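Local structure of heroin esterase (Rhodococcus sp., 1LZL) at residues A[181-185]-A[311-316]. The protein is an acetyl esterase of the alpha/beta hydrolase fold that probably hydrolyses the acetyl ester groups of heroin. Numbering follows the deposited sequence.
Sequences VAFQF and AIRRGL. Unlike the reference sequence in segment 311-316: A311 (reference Asp), I312 (reference Pro), R313 (reference Glu), G315 (reference Val), L316 (reference Ala).
One water joins the two segments by donating to two carbonyls, G315 O at 2.6 Å and A182 O at 2.8 Å. It ties the last turn of helix 299-315 to the residue just before strand 183-187. This strand lies inside the mixed sheet of an alpha/beta hydrolase fold, and the helix packs over one face of that sheet. The short helix and strand axes run nearly antiparallel, at 168°, and approach to 9.0 Å. Apart from the water bridge, the contact is mostly apolar. The ring of F183 lies between strand and helix. With CG anti to the backbone N (chi1 -169°), the ring extends toward the helix. G315 CA sits over one face, 3.8 Å from the ring centroid, as a CH-pi contact. With no CB on G315, F183 CD1 comes to 3.6 Å from G315 CA. F183 CZ comes obliquely to 3.5 Å from A311 O, which already accepts G315 N. An alanine in place of F183 would probably open a gap beside G315 CA and strip the ring from A311 O and I312 CA. A182 CB and F183 CB both meet L316 CD2, where the chain leaves the helix. L316 and I312 also touch F111, and L316 O accepts a hydrogen bond from R153 NH1. Further along the strand, F185 lies with its ring almost parallel to that of Y253, and near, without touching, a probable nucleophile elbow. The F185 and I312 side chains cross at about a right angle. I312 CD1 lies over a face of the F185 ring, 4.1 Å from its centroid, while A311 CB approaches the ring edge at CE2.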
ATOM      1  N   VAL A 181       3.539  13.193  -9.921  1.00 12.27           N
ATOM      2  CA  VAL A 181       3.066  11.808  -9.846  1.00 10.97           C
ATOM      3  C   VAL A 181       1.957  11.597 -10.892  1.00 10.92           C
ATOM      4  O   VAL A 181       0.976  12.374 -10.878  1.00 11.35           O
ATOM      5  CB  VAL A 181       2.616  11.491  -8.401  1.00 11.25           C
ATOM      6  CG1 VAL A 181       2.013  10.085  -8.393  1.00 10.23           C
ATOM      7  CG2 VAL A 181       3.763  11.596  -7.411  1.00 12.22           C
ATOM      8  N   ALA A 182       2.154  10.627 -11.782  1.00 10.93           N
ATOM      9  CA  ALA A 182       1.226  10.400 -12.899  1.00 11.61           C
ATOM     10  C   ALA A 182      -0.013   9.585 -12.500  1.00  9.63           C
ATOM     11  O   ALA A 182      -1.069   9.703 -13.131  1.00 12.37           O
ATOM     12  CB  ALA A 182       1.929   9.684 -14.040  1.00 10.49           C
ATOM     13  N   PHE A 183       0.126   8.749 -11.476  1.00  9.51           N
ATOM     14  CA  PHE A 183      -0.919   7.769 -11.123  1.00  9.23           C
ATOM     15  C   PHE A 183      -0.758   7.336  -9.674  1.00  9.27           C
ATOM     16  O   PHE A 183       0.388   7.232  -9.199  1.00  9.49           O
ATOM     17  CB  PHE A 183      -0.856   6.565 -12.046  1.00  9.40           C
ATOM     18  CG  PHE A 183      -2.057   5.620 -11.940  1.00  9.71           C
ATOM     19  CD1 PHE A 183      -3.319   6.027 -12.346  1.00 11.41           C
ATOM     20  CD2 PHE A 183      -1.885   4.342 -11.433  1.00 11.52           C
ATOM     21  CE1 PHE A 183      -4.426   5.181 -12.296  1.00 12.40           C
ATOM     22  CE2 PHE A 183      -2.973   3.478 -11.386  1.00 13.83           C
ATOM     23  CZ  PHE A 183      -4.233   3.894 -11.792  1.00 13.53           C
ATOM     24  N   GLN A 184      -1.899   7.117  -9.010  1.00  9.48           N
ATOM     25  CA  GLN A 184      -1.942   6.695  -7.610  1.00  9.58           C
ATOM     26  C   GLN A 184      -2.697   5.395  -7.469  1.00  7.75           C
ATOM     27  O   GLN A 184      -3.844   5.339  -7.906  1.00  9.04           O
ATOM     28  CB  GLN A 184      -2.590   7.834  -6.807  1.00  9.40           C
ATOM     29  CG  GLN A 184      -2.792   7.454  -5.348  1.00 10.01           C
ATOM     30  CD  GLN A 184      -3.301   8.594  -4.486  1.00  9.17           C
ATOM     31  OE1 GLN A 184      -2.800   8.776  -3.388  1.00 10.70           O
ATOM     32  NE2 GLN A 184      -4.310   9.315  -4.991  1.00 11.04           N
ATOM     33  N   PHE A 185      -2.113   4.366  -6.843  1.00  7.72           N
ATOM     34  CA  PHE A 185      -2.746   3.049  -6.773  1.00  7.76           C
ATOM     35  C   PHE A 185      -2.879   2.649  -5.301  1.00  8.77           C
ATOM     36  O   PHE A 185      -1.825   2.390  -4.659  1.00  9.44           O
ATOM     37  CB  PHE A 185      -1.907   2.045  -7.579  1.00  9.06           C
ATOM     38  CG  PHE A 185      -2.506   0.656  -7.577  1.00  9.49           C
ATOM     39  CD1 PHE A 185      -2.268  -0.281  -6.570  1.00 14.79           C
ATOM     40  CD2 PHE A 185      -3.354   0.296  -8.611  1.00 10.27           C
ATOM     41  CE1 PHE A 185      -2.877  -1.516  -6.599  1.00 17.56           C
ATOM     42  CE2 PHE A 185      -3.941  -0.959  -8.644  1.00 14.25           C
ATOM     43  CZ  PHE A 185      -3.725  -1.867  -7.639  1.00 16.93           C
ATOM     44  N   ALA A 311      -5.256  -1.434 -14.560  1.00 12.39           N
ATOM     45  CA  ALA A 311      -5.306  -0.063 -14.052  1.00 12.14           C
ATOM     46  C   ALA A 311      -3.951   0.633 -14.135  1.00 12.01           C
ATOM     47  O   ALA A 311      -3.826   1.799 -14.548  1.00 12.60           O
ATOM     48  CB  ALA A 311      -5.792  -0.087 -12.587  1.00 15.49           C
ATOM     49  N   ILE A 312      -2.903  -0.121 -13.704  1.00 12.89           N
ATOM     50  CA  ILE A 312      -1.558   0.465 -13.706  1.00 12.44           C
ATOM     51  C   ILE A 312      -1.086   0.657 -15.153  1.00 12.01           C
ATOM     52  O   ILE A 312      -0.504   1.726 -15.451  1.00 12.80           O
ATOM     53  CB  ILE A 312      -0.601  -0.390 -12.869  1.00 10.91           C
ATOM     54  CG1 ILE A 312      -1.004  -0.346 -11.383  1.00 12.56           C
ATOM     55  CG2 ILE A 312       0.849   0.025 -13.026  1.00 13.72           C
ATOM     56  CD1 ILE A 312      -0.345  -1.428 -10.546  1.00 12.31           C
ATOM     57  N   ARG A 313      -1.342  -0.370 -15.998  1.00 12.79           N
ATOM     58  CA  ARG A 313      -0.968  -0.186 -17.408  1.00 15.01           C
ATOM     59  C   ARG A 313      -1.557   1.063 -18.027  1.00 14.13           C
ATOM     60  O   ARG A 313      -0.897   1.834 -18.731  1.00 15.62           O
ATOM     61  CB  ARG A 313      -1.437  -1.405 -18.223  1.00 14.73           C
ATOM     62  CG  ARG A 313      -0.930  -1.341 -19.652  1.00 21.82           C
ATOM     63  CD  ARG A 313      -1.380  -2.544 -20.455  1.00 28.89           C
ATOM     64  NE  ARG A 313      -2.832  -2.456 -20.657  1.00 43.15           N
ATOM     65  CZ  ARG A 313      -3.615  -3.488 -20.329  1.00 43.31           C
ATOM     66  NH1 ARG A 313      -3.066  -4.592 -19.815  1.00 66.08           N
ATOM     67  NH2 ARG A 313      -4.921  -3.445 -20.495  1.00 45.18           N
ATOM     68  N   ARG A 314      -2.856   1.300 -17.760  1.00 13.72           N
ATOM     69  CA  ARG A 314      -3.512   2.434 -18.388  1.00 14.39           C
ATOM     70  C   ARG A 314      -3.105   3.736 -17.733  1.00 12.72           C
ATOM     71  O   ARG A 314      -2.889   4.754 -18.403  1.00 16.94           O
ATOM     72  CB  ARG A 314      -5.031   2.253 -18.371  1.00 16.40           C
ATOM     73  CG  ARG A 314      -5.730   3.404 -19.064  1.00 32.20           C
ATOM     74  CD  ARG A 314      -7.196   3.340 -18.587  1.00 41.34           C
ATOM     75  NE  ARG A 314      -7.321   4.276 -17.517  1.00 58.51           N
ATOM     76  CZ  ARG A 314      -7.863   5.321 -16.978  1.00 47.51           C
ATOM     77  NH1 ARG A 314      -8.833   6.037 -17.538  1.00 27.62           N
ATOM     78  NH2 ARG A 314      -7.357   5.628 -15.775  1.00 41.73           N
ATOM     79  N   GLY A 315      -2.965   3.697 -16.404  1.00 13.26           N
ATOM     80  CA  GLY A 315      -2.601   4.886 -15.646  1.00 14.28           C
ATOM     81  C   GLY A 315      -1.234   5.417 -16.109  1.00 14.01           C
ATOM     82  O   GLY A 315      -1.018   6.627 -16.009  1.00 17.16           O
ATOM     83  N   LEU A 316      -0.318   4.582 -16.578  1.00 14.04           N
ATOM     84  CA  LEU A 316       1.031   4.998 -16.979  1.00 15.26           C
ATOM     85  C   LEU A 316       1.256   4.947 -18.487  1.00 17.96           C
ATOM     86  O   LEU A 316       2.370   4.860 -19.020  1.00 21.20           O
ATOM     87  CB  LEU A 316       2.048   4.081 -16.251  1.00 14.52           C
ATOM     88  CG  LEU A 316       2.128   4.346 -14.734  1.00 13.86           C
ATOM     89  CD1 LEU A 316       3.182   3.457 -14.106  1.00 14.27           C
ATOM     90  CD2 LEU A 316       2.441   5.776 -14.343  1.00 15.10           C
TER
HETATM   91  O   HOH W   1      -2.683   8.394 -15.049  1.00 21.49           O